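Local coordinates for protein muramidase (Sodiomyces alcalophilus, PDB 6ZM8) that probably cleaves the glycan strands of bacterial peptidoglycan, as a fungal muramidase (lysozyme) of glycoside hydrolase family 25, at residues K30-T35 / R74-N79; V133-T138 / P156-R161; W179-K184 / S191-G196. One frame throughout, in Å; residues are numbered along the deposited sequence.

How the interactions relate
All three contacts lie on the same mixed, barrel-like sheet. Interaction 2 is the buried one, and interactions 1 and 3 are partly buried. Interaction 1 packs a helix on a strand. No direct hydrogen bond crosses it, and side-chain packing and a bridging water join its segments. Interactions 2 and 3 are strand pairs held by main-chain hydrogen bonds, parallel in 2 and antiparallel in 3. Each adds an aromatic pair, edge-to-face in 2 and an offset stack in 3. Their strands 157-160 and 178-182 are sheet neighbours, joined by a probable hydrogen bond, Gln180 N to Ile159 O, 2.8 Å. Interaction 1 has its centre about 23 Å from that of interaction 3.

Interaction 1: K30-T35 / R74-N79; sequences KATEGT and RYFASN
Tyr75 carries Thr35 O over one face of its ring. The oxygen sits toward the rim, 3.3 Å from Tyr75 CE1. The contact is the packing of helix 69-78 against strand 26-33 in the modified alpha/beta barrel of the GH25 family. Gly34 O reaches the Tyr75 ring obliquely, 3.3 Å from Tyr75 CD2. This carbonyl oxygen is buried by the contact and has no polar partner in the model. The Phe76 ring is met at its edge by the methyl of Ala31, with Phe76 CE1 4.1 Å from Ala31 CB. The two short segments run roughly antiparallel, with 150° between their axes. Thr32 fills the middle. Its CG2 is anti to the carbonyl carbon and wedges between Tyr75 and Asn79, 3.6 Å from Tyr75 CE2. Its OG1 lies between the backbone N and the carbonyl carbon (chi1 49°), which turns it to the Phe76 side, 3.2 Å from Phe76 CD1. That hydroxyl also hydrogen-bonds His60. Further out, Tyr75 OH hydrogen-bonds Lys38, and the Phe76 ring meets that of Tyr124. The Asn79 amide folds back on the preceding turn. Asn79 ND2 donates in the carbonyl plane to a lone pair of Tyr75 O, at 2.9 Å. At the main chain of the same asparagine a water bridges the segments, donating to both Ala31 O and Asn79 O, 2.8 Å from the latter.

Interaction 2: V133-T138 / P156-R161; sequences VIYTTT and PLWIAR
Ile134 and Thr136 tie their strand to its parallel neighbour through four main-chain hydrogen bonds. Ile134 N donates to Pro156 O and Trp158 N to Ile134 O, the latter at 2.8 Å. Thr136 N then donates to Trp158 O, and Ala160 N to Thr136 O. A CA-H...O contact adds to these, with Tyr135 CA 3.1 Å from Trp158 O. One water continues the link past strand 133-136, accepting from Thr138 N and donating to Ala160 O. The aromatic contact is a T-shaped (edge-to-face) pair with planes at 78°. The edge of Tyr135 points into the indole face, and Tyr135 CD2 lies 3.5 Å from Trp158 CD2. Tyr28 also stacks with this indole, and Trp158 NE1 donates to Asn192. An alanine in place of Trp158 would probably leave a gap under the edge of Tyr135 and the side chain of Asn192 without this donor. Among the apolar contacts, Val133 CG1, anti to its backbone N (chi1 167°), packs 3.6 Å from Trp158 CB. The Ala160 methyl sits beside the far end of the tyrosine, 3.4 Å from Tyr135 OH, whose hydroxyl hydrogen-bonds Gln180. On the other side of the sheet Ile159 CD1 reaches Thr138 OG1, a hydroxyl hydrogen-bonded to Thr168 O. Strand 133-136, helix 138-145 and strand 157-160 form a beta-alpha-beta crossover, the repeating element of alpha/beta barrels.

Interaction 3: W179-K184 / S191-G196; sequences WQYNDK and SNWFNG
Asn182 OD1 and Ser191 OG form the shortest polar link, a 2.7 Å hydrogen bond donated by the serine. The same oxygen accepts from Lys184 N, which closes an Asx turn. The two donors come to Asn182 OD1 from opposite faces of its amide plane and so grip the group from both sides. Asn182 CG lies between its backbone N and carbonyl carbon (chi1 68°), which brings OD1 back over Ser191. Main-chain bonds follow. Trp179 and Trp193 exchange two, Trp179 N to Trp193 O and Trp193 N to Trp179 O. Tyr181 N donates to Ser191 O, and Ser191 N to Asn182 O at 3.0 Å. These strands make a beta hairpin in the sheet, with a beta bulge between Gln180 and Asn182. Tyr181, within the bulge, lays its ring on the indole of Trp193 in an offset stack with planes 4° apart. Trp193 NE1 stands over the tyrosine ring, 3.3 Å from Tyr181 CE1. Ser191 CB covers the opposite face, 3.6 Å from Tyr181 CZ. A water joins Tyr181 OH to Asn192 O, and Arg1 makes a cation-pi contact with Trp193. Trp179 completes the aromatic cluster, with Trp179 CE3 3.6 Å from Trp193 CD1 at the indole edge. On the Gln180 and Asn192 side of the sheet, both amide nitrogens donate to Asp6, and Gln180 OE1 hydrogen-bonds Tyr162 OH. Asn192 OD1 lies 3.1 Å from Gln180 CB.

Interaction 1: K30-T35 / R74-N79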
loop_
_atom_site.group_PDB
_atom_site.type_symbol
_atom_site.label_atom_id
_atom_site.label_comp_id
_atom_site.label_asym_id
_atom_site.label_seq_id
_atom_site.Cartn_x
_atom_site.Cartn_y
_atom_site.Cartn_z
ATOM N N LYS A 30 -3.464 -7.437 -1.822
ATOM C CA LYS A 30 -4.275 -7.207 -0.631
ATOM C C LYS A 30 -4.154 -8.385 0.321
ATOM O O LYS A 30 -4.376 -9.552 -0.067
ATOM C CB LYS A 30 -5.743 -7.035 -0.983
ATOM C CG LYS A 30 -6.593 -6.658 0.242
ATOM C CD LYS A 30 -8.004 -6.268 -0.119
ATOM C CE LYS A 30 -8.835 -5.979 1.124
ATOM N NZ LYS A 30 -10.184 -5.539 0.762
ATOM N N ALA A 31 -3.857 -8.093 1.592
ATOM C CA ALA A 31 -3.816 -9.111 2.638
ATOM C C ALA A 31 -5.049 -9.025 3.514
ATOM O O ALA A 31 -5.713 -10.084 3.736
ATOM C CB ALA A 31 -2.560 -9.009 3.479
ATOM N N THR A 32 -5.300 -7.882 4.141
ATOM C CA THR A 32 -6.243 -7.767 5.233
ATOM C C THR A 32 -7.094 -6.522 5.104
ATOM O O THR A 32 -6.749 -5.560 4.387
ATOM C CB THR A 32 -5.510 -7.772 6.600
ATOM O OG1 THR A 32 -4.440 -6.821 6.547
ATOM C CG2 THR A 32 -4.926 -9.127 6.935
ATOM N N GLU A 33 -8.189 -6.518 5.869
ATOM C CA GLU A 33 -9.039 -5.352 6.035
ATOM C C GLU A 33 -9.618 -5.399 7.445
ATOM O O GLU A 33 -10.047 -6.472 7.914
ATOM C CB GLU A 33 -10.156 -5.324 4.979
ATOM C CG GLU A 33 -11.170 -4.209 5.184
ATOM C CD GLU A 33 -12.131 -4.041 4.028
ATOM O OE1 GLU A 33 -11.839 -4.544 2.888
ATOM O OE2 GLU A 33 -13.168 -3.381 4.298
ATOM N N GLY A 34 -9.607 -4.264 8.136
ATOM C CA GLY A 34 -10.091 -4.285 9.496
ATOM C C GLY A 34 -9.314 -5.265 10.366
ATOM O O GLY A 34 -8.119 -5.389 10.253
ATOM N N THR A 35 -10.057 -5.958 11.261
ATOM C CA THR A 35 -9.436 -7.002 12.094
ATOM C C THR A 35 -10.040 -8.374 11.799
ATOM O O THR A 35 -9.744 -9.310 12.553
ATOM C CB THR A 35 -9.505 -6.721 13.578
ATOM O OG1 THR A 35 -10.892 -6.568 13.923
ATOM C CG2 THR A 35 -8.734 -5.488 13.963
ATOM N N ARG A 74 -1.291 -4.938 13.974
ATOM C CA ARG A 74 -0.977 -6.293 14.441
ATOM C C ARG A 74 -1.638 -7.328 13.544
ATOM O O ARG A 74 -1.022 -8.357 13.199
ATOM C CB ARG A 74 -1.450 -6.510 15.891
ATOM C CG ARG A 74 -0.597 -5.845 16.932
ATOM C CD ARG A 74 -1.008 -6.197 18.369
ATOM N NE ARG A 74 -2.200 -5.476 18.809
ATOM C CZ ARG A 74 -2.224 -4.230 19.392
ATOM N NH1 ARG A 74 -1.062 -3.592 19.486
ATOM N NH2 ARG A 74 -3.347 -3.653 19.711
ATOM N N TYR A 75 -2.904 -7.134 13.208
ATOM C CA TYR A 75 -3.625 -8.099 12.369
ATOM C C TYR A 75 -2.956 -8.211 10.997
ATOM O O TYR A 75 -2.732 -9.307 10.479
ATOM C CB TYR A 75 -5.081 -7.662 12.248
ATOM C CG TYR A 75 -5.950 -8.641 11.510
ATOM C CD1 TYR A 75 -6.240 -9.872 12.034
ATOM C CD2 TYR A 75 -6.516 -8.327 10.287
ATOM C CE1 TYR A 75 -7.088 -10.777 11.384
ATOM C CE2 TYR A 75 -7.352 -9.203 9.615
ATOM C CZ TYR A 75 -7.658 -10.416 10.175
ATOM O OH TYR A 75 -8.528 -11.238 9.518
ATOM N N PHE A 76 -2.648 -7.067 10.393
ATOM C CA PHE A 76 -1.969 -7.048 9.096
ATOM C C PHE A 76 -0.614 -7.751 9.162
ATOM O O PHE A 76 -0.313 -8.625 8.333
ATOM C CB PHE A 76 -1.816 -5.586 8.675
ATOM C CG PHE A 76 -1.027 -5.373 7.421
ATOM C CD1 PHE A 76 -1.324 -6.038 6.226
ATOM C CD2 PHE A 76 -0.012 -4.406 7.400
ATOM C CE1 PHE A 76 -0.636 -5.731 5.061
ATOM C CE2 PHE A 76 0.661 -4.100 6.224
ATOM C CZ PHE A 76 0.344 -4.760 5.049
ATOM N N ALA A 77 0.228 -7.377 10.142
ATOM C CA ALA A 77 1.579 -7.934 10.217
ATOM C C ALA A 77 1.565 -9.442 10.452
ATOM O O ALA A 77 2.510 -10.116 10.073
ATOM C CB ALA A 77 2.385 -7.227 11.271
ATOM N N SER A 78 0.513 -9.958 11.099
ATOM C CA SER A 78 0.380 -11.390 11.386
ATOM C C SER A 78 -0.232 -12.177 10.235
ATOM O O SER A 78 -0.242 -13.409 10.319
ATOM C CB SER A 78 -0.517 -11.591 12.665
ATOM O OG SER A 78 0.115 -11.141 13.806
ATOM N N ASN A 79 -0.785 -11.509 9.240
ATOM C CA ASN A 79 -1.617 -12.165 8.227
ATOM C C ASN A 79 -1.254 -11.700 6.815
ATOM O O ASN A 79 -2.134 -11.600 5.955
ATOM C CB ASN A 79 -3.109 -11.948 8.521
ATOM C CG ASN A 79 -3.530 -12.676 9.777
ATOM O OD1 ASN A 79 -3.643 -13.917 9.771
ATOM N ND2 ASN A 79 -3.720 -11.966 10.830
HETATM O O HOH W 1 -4.429 -12.485 4.690
#

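Interaction 2: V133-T138 / P156-R161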
loop_
_atom_site.group_PDB
_atom_site.type_symbol
_atom_site.label_atom_id
_atom_site.label_comp_id
_atom_site.label_asym_id
_atom_site.label_seq_id
_atom_site.Cartn_x
_atom_site.Cartn_y
_atom_site.Cartn_z
ATOM N N VAL A 133 4.357 1.919 3.782
ATOM C CA VAL A 133 3.912 2.818 2.730
ATOM C C VAL A 133 2.491 3.286 3.050
ATOM O O VAL A 133 1.702 2.520 3.628
ATOM C CB VAL A 133 3.968 2.025 1.403
ATOM C CG1 VAL A 133 3.250 2.714 0.250
ATOM C CG2 VAL A 133 5.424 1.755 1.027
ATOM N N ILE A 134 2.169 4.529 2.690
ATOM C CA ILE A 134 0.795 5.022 2.788
ATOM C C ILE A 134 0.236 5.175 1.377
ATOM O O ILE A 134 0.790 5.937 0.571
ATOM C CB ILE A 134 0.729 6.343 3.560
ATOM C CG1 ILE A 134 1.013 6.082 5.036
ATOM C CG2 ILE A 134 -0.632 7.036 3.360
ATOM C CD1 ILE A 134 1.150 7.336 5.884
ATOM N N TYR A 135 -0.869 4.459 1.115
ATOM C CA TYR A 135 -1.646 4.610 -0.123
ATOM C C TYR A 135 -2.853 5.487 0.196
ATOM O O TYR A 135 -3.629 5.181 1.110
ATOM C CB TYR A 135 -2.113 3.254 -0.637
ATOM C CG TYR A 135 -3.111 3.354 -1.786
ATOM C CD1 TYR A 135 -4.475 3.509 -1.540
ATOM C CD2 TYR A 135 -2.700 3.277 -3.108
ATOM C CE1 TYR A 135 -5.388 3.582 -2.566
ATOM C CE2 TYR A 135 -3.609 3.313 -4.161
ATOM C CZ TYR A 135 -4.975 3.465 -3.888
ATOM O OH TYR A 135 -5.919 3.477 -4.875
ATOM N N THR A 136 -3.002 6.555 -0.573
ATOM C CA THR A 136 -4.143 7.445 -0.389
ATOM C C THR A 136 -4.328 8.271 -1.669
ATOM O O THR A 136 -3.649 8.068 -2.675
ATOM C CB THR A 136 -3.934 8.324 0.875
ATOM O OG1 THR A 136 -5.186 8.898 1.265
ATOM C CG2 THR A 136 -2.893 9.404 0.695
ATOM N N THR A 137 -5.276 9.217 -1.588
ATOM C CA THR A 137 -5.451 10.230 -2.605
ATOM C C THR A 137 -5.290 11.593 -1.956
ATOM O O THR A 137 -5.553 11.778 -0.767
ATOM C CB THR A 137 -6.816 10.140 -3.298
ATOM O OG1 THR A 137 -7.805 10.521 -2.341
ATOM C CG2 THR A 137 -7.075 8.754 -3.856
ATOM N N THR A 138 -4.884 12.594 -2.757
ATOM C CA THR A 138 -4.684 13.908 -2.177
ATOM C C THR A 138 -6.000 14.489 -1.639
ATOM O O THR A 138 -6.008 15.121 -0.575
ATOM C CB THR A 138 -4.002 14.840 -3.178
ATOM O OG1 THR A 138 -2.764 14.218 -3.465
ATOM C CG2 THR A 138 -3.811 16.234 -2.631
ATOM N N PRO A 156 6.844 6.135 2.840
ATOM C CA PRO A 156 6.797 6.437 1.414
ATOM C C PRO A 156 5.341 6.578 0.933
ATOM O O PRO A 156 4.458 5.832 1.400
ATOM C CB PRO A 156 7.465 5.217 0.757
ATOM C CG PRO A 156 8.359 4.655 1.876
ATOM C CD PRO A 156 7.538 4.868 3.131
ATOM N N LEU A 157 5.133 7.457 -0.026
ATOM C CA LEU A 157 3.792 7.725 -0.552
ATOM C C LEU A 157 3.494 6.872 -1.776
ATOM O O LEU A 157 4.262 6.848 -2.742
ATOM C CB LEU A 157 3.718 9.201 -0.957
ATOM C CG LEU A 157 2.381 9.638 -1.581
ATOM C CD1 LEU A 157 1.228 9.534 -0.579
ATOM C CD2 LEU A 157 2.537 11.066 -2.108
ATOM N N TRP A 158 2.319 6.243 -1.728
ATOM C CA TRP A 158 1.721 5.541 -2.869
ATOM C C TRP A 158 0.434 6.323 -3.199
ATOM O O TRP A 158 -0.568 6.207 -2.500
ATOM C CB TRP A 158 1.470 4.089 -2.503
ATOM C CG TRP A 158 0.889 3.232 -3.570
ATOM C CD1 TRP A 158 0.635 3.526 -4.878
ATOM C CD2 TRP A 158 0.480 1.864 -3.379
ATOM N NE1 TRP A 158 0.071 2.429 -5.516
ATOM C CE2 TRP A 158 -0.039 1.406 -4.608
ATOM C CE3 TRP A 158 0.442 1.020 -2.259
ATOM C CZ2 TRP A 158 -0.609 0.138 -4.754
ATOM C CZ3 TRP A 158 -0.149 -0.230 -2.387
ATOM C CH2 TRP A 158 -0.664 -0.656 -3.626
ATOM N N ILE A 159 0.536 7.181 -4.207
ATOM C CA ILE A 159 -0.555 8.109 -4.521
ATOM C C ILE A 159 -1.387 7.543 -5.665
ATOM O O ILE A 159 -0.820 7.011 -6.623
ATOM C CB ILE A 159 0.020 9.500 -4.846
ATOM C CG1 ILE A 159 -1.044 10.592 -4.838
ATOM C CG2 ILE A 159 0.841 9.532 -6.138
ATOM C CD1 ILE A 159 -1.651 10.839 -3.474
ATOM N N ALA A 160 -2.696 7.720 -5.591
ATOM C CA ALA A 160 -3.583 7.270 -6.658
ATOM C C ALA A 160 -4.180 8.485 -7.388
ATOM O O ALA A 160 -4.781 9.360 -6.764
ATOM C CB ALA A 160 -4.680 6.387 -6.137
ATOM N N ARG A 161 -4.050 8.463 -8.718
ATOM C CA ARG A 161 -4.712 9.460 -9.571
ATOM C C ARG A 161 -4.675 8.908 -11.002
ATOM O O ARG A 161 -3.583 8.756 -11.572
ATOM C CB ARG A 161 -4.039 10.819 -9.533
ATOM C CG ARG A 161 -4.826 11.859 -10.333
ATOM C CD ARG A 161 -4.084 13.145 -10.523
ATOM N NE ARG A 161 -4.939 14.163 -11.061
ATOM C CZ ARG A 161 -4.529 15.084 -11.877
ATOM N NH1 ARG A 161 -3.347 15.113 -12.441
ATOM N NH2 ARG A 161 -5.324 16.089 -12.150
HETATM O O HOH W 2 -4.409 11.935 -5.573
#

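Interaction 3: W179-K184 / S191-G196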
loop_
_atom_site.group_PDB
_atom_site.type_symbol
_atom_site.label_atom_id
_atom_site.label_comp_id
_atom_site.label_asym_id
_atom_site.label_seq_id
_atom_site.Cartn_x
_atom_site.Cartn_y
_atom_site.Cartn_z
ATOM N N TRP A 179 2.976 5.482 -7.835
ATOM C CA TRP A 179 1.825 6.204 -8.392
ATOM C C TRP A 179 0.932 5.175 -9.073
ATOM O O TRP A 179 1.348 4.513 -10.037
ATOM C CB TRP A 179 2.289 7.265 -9.400
ATOM C CG TRP A 179 1.182 7.913 -10.185
ATOM C CD1 TRP A 179 -0.147 8.030 -9.901
ATOM C CD2 TRP A 179 1.374 8.519 -11.484
ATOM N NE1 TRP A 179 -0.796 8.683 -10.907
ATOM C CE2 TRP A 179 0.099 8.972 -11.908
ATOM C CE3 TRP A 179 2.472 8.714 -12.325
ATOM C CZ2 TRP A 179 -0.114 9.550 -13.160
ATOM C CZ3 TRP A 179 2.277 9.288 -13.549
ATOM C CH2 TRP A 179 0.992 9.691 -13.961
ATOM N N GLN A 180 -0.284 5.015 -8.539
ATOM C CA GLN A 180 -1.310 4.168 -9.149
ATOM C C GLN A 180 -2.039 5.040 -10.188
ATOM O O GLN A 180 -2.755 5.969 -9.830
ATOM C CB GLN A 180 -2.290 3.662 -8.104
ATOM C CG GLN A 180 -3.113 2.483 -8.625
ATOM C CD GLN A 180 -4.149 2.119 -7.581
ATOM O OE1 GLN A 180 -5.090 2.906 -7.346
ATOM N NE2 GLN A 180 -3.966 1.009 -6.900
ATOM N N TYR A 181 -1.807 4.714 -11.463
ATOM C CA TYR A 181 -2.197 5.599 -12.558
ATOM C C TYR A 181 -3.338 5.041 -13.419
ATOM O O TYR A 181 -3.868 5.785 -14.234
ATOM C CB TYR A 181 -0.987 6.017 -13.407
ATOM C CG TYR A 181 -0.346 4.887 -14.171
ATOM C CD1 TYR A 181 0.583 4.031 -13.568
ATOM C CD2 TYR A 181 -0.649 4.671 -15.505
ATOM C CE1 TYR A 181 1.165 2.983 -14.279
ATOM C CE2 TYR A 181 -0.072 3.643 -16.222
ATOM C CZ TYR A 181 0.821 2.777 -15.600
ATOM O OH TYR A 181 1.329 1.744 -16.337
ATOM N N ASN A 182 -3.734 3.780 -13.215
ATOM C CA ASN A 182 -4.971 3.292 -13.808
ATOM C C ASN A 182 -5.442 2.083 -13.001
ATOM O O ASN A 182 -4.711 1.544 -12.182
ATOM C CB ASN A 182 -4.834 2.995 -15.324
ATOM C CG ASN A 182 -3.937 1.826 -15.638
ATOM O OD1 ASN A 182 -4.075 0.735 -15.065
ATOM N ND2 ASN A 182 -3.023 2.022 -16.575
ATOM N N ASP A 183 -6.694 1.700 -13.282
ATOM C CA ASP A 183 -7.299 0.480 -12.755
ATOM C C ASP A 183 -7.519 -0.555 -13.858
ATOM O O ASP A 183 -8.507 -1.327 -13.821
ATOM C CB ASP A 183 -8.547 0.747 -11.953
ATOM C CG ASP A 183 -9.664 1.436 -12.700
ATOM O OD1 ASP A 183 -9.530 1.689 -13.888
ATOM O OD2 ASP A 183 -10.707 1.709 -12.059
ATOM N N LYS A 184 -6.575 -0.597 -14.798
ATOM C CA LYS A 184 -6.704 -1.364 -16.033
ATOM C C LYS A 184 -5.445 -2.188 -16.288
ATOM O O LYS A 184 -5.002 -2.320 -17.433
ATOM C CB LYS A 184 -7.004 -0.447 -17.220
ATOM C CG LYS A 184 -8.254 0.369 -17.119
ATOM C CD LYS A 184 -8.332 1.391 -18.229
ATOM C CE LYS A 184 -9.673 2.075 -18.285
ATOM N NZ LYS A 184 -9.686 3.135 -19.303
ATOM N N SER A 191 -2.515 -0.449 -12.184
ATOM C CA SER A 191 -1.154 -0.255 -12.653
ATOM C C SER A 191 -0.455 0.829 -11.835
ATOM O O SER A 191 -1.056 1.860 -11.534
ATOM C CB SER A 191 -1.127 0.169 -14.121
ATOM O OG SER A 191 -1.820 -0.784 -14.931
ATOM N N ASN A 192 0.825 0.583 -11.542
ATOM C CA ASN A 192 1.642 1.491 -10.755
ATOM C C ASN A 192 2.966 1.786 -11.465
ATOM O O ASN A 192 3.536 0.950 -12.163
ATOM C CB ASN A 192 2.003 0.870 -9.395
ATOM C CG ASN A 192 0.751 0.598 -8.590
ATOM O OD1 ASN A 192 0.012 1.518 -8.260
ATOM N ND2 ASN A 192 0.507 -0.682 -8.279
ATOM N N TRP A 193 3.491 2.977 -11.163
ATOM C CA TRP A 193 4.890 3.321 -11.408
ATOM C C TRP A 193 5.612 3.415 -10.081
ATOM O O TRP A 193 5.093 4.003 -9.126
ATOM C CB TRP A 193 5.034 4.672 -12.106
ATOM C CG TRP A 193 4.436 4.744 -13.477
ATOM C CD1 TRP A 193 3.470 5.600 -13.897
ATOM C CD2 TRP A 193 4.746 3.926 -14.631
ATOM N NE1 TRP A 193 3.167 5.408 -15.218
ATOM C CE2 TRP A 193 3.892 4.351 -15.693
ATOM C CE3 TRP A 193 5.635 2.876 -14.870
ATOM C CZ2 TRP A 193 3.913 3.745 -16.960
ATOM C CZ3 TRP A 193 5.649 2.279 -16.117
ATOM C CH2 TRP A 193 4.810 2.714 -17.143
ATOM N N PHE A 194 6.840 2.906 -10.051
ATOM C CA PHE A 194 7.793 3.197 -8.983
ATOM C C PHE A 194 8.726 4.298 -9.475
ATOM O O PHE A 194 9.302 4.209 -10.564
ATOM C CB PHE A 194 8.614 1.936 -8.636
ATOM C CG PHE A 194 9.772 2.244 -7.712
ATOM C CD1 PHE A 194 9.572 2.525 -6.375
ATOM C CD2 PHE A 194 11.084 2.257 -8.209
ATOM C CE1 PHE A 194 10.653 2.801 -5.543
ATOM C CE2 PHE A 194 12.157 2.528 -7.376
ATOM C CZ PHE A 194 11.946 2.798 -6.055
ATOM N N ASN A 195 8.888 5.334 -8.630
ATOM C CA ASN A 195 9.671 6.526 -8.966
ATOM C C ASN A 195 11.148 6.331 -8.632
ATOM O O ASN A 195 11.660 6.966 -7.732
ATOM C CB ASN A 195 9.106 7.709 -8.189
ATOM C CG ASN A 195 9.691 9.030 -8.557
ATOM O OD1 ASN A 195 10.380 9.138 -9.581
ATOM N ND2 ASN A 195 9.422 10.022 -7.747
ATOM N N GLY A 196 11.820 5.528 -9.398
ATOM C CA GLY A 196 13.231 5.307 -9.206
ATOM C C GLY A 196 13.718 4.168 -10.059
ATOM O O GLY A 196 12.954 3.590 -10.845
HETATM O O HOH W 3 2.760 0.030 -14.894
#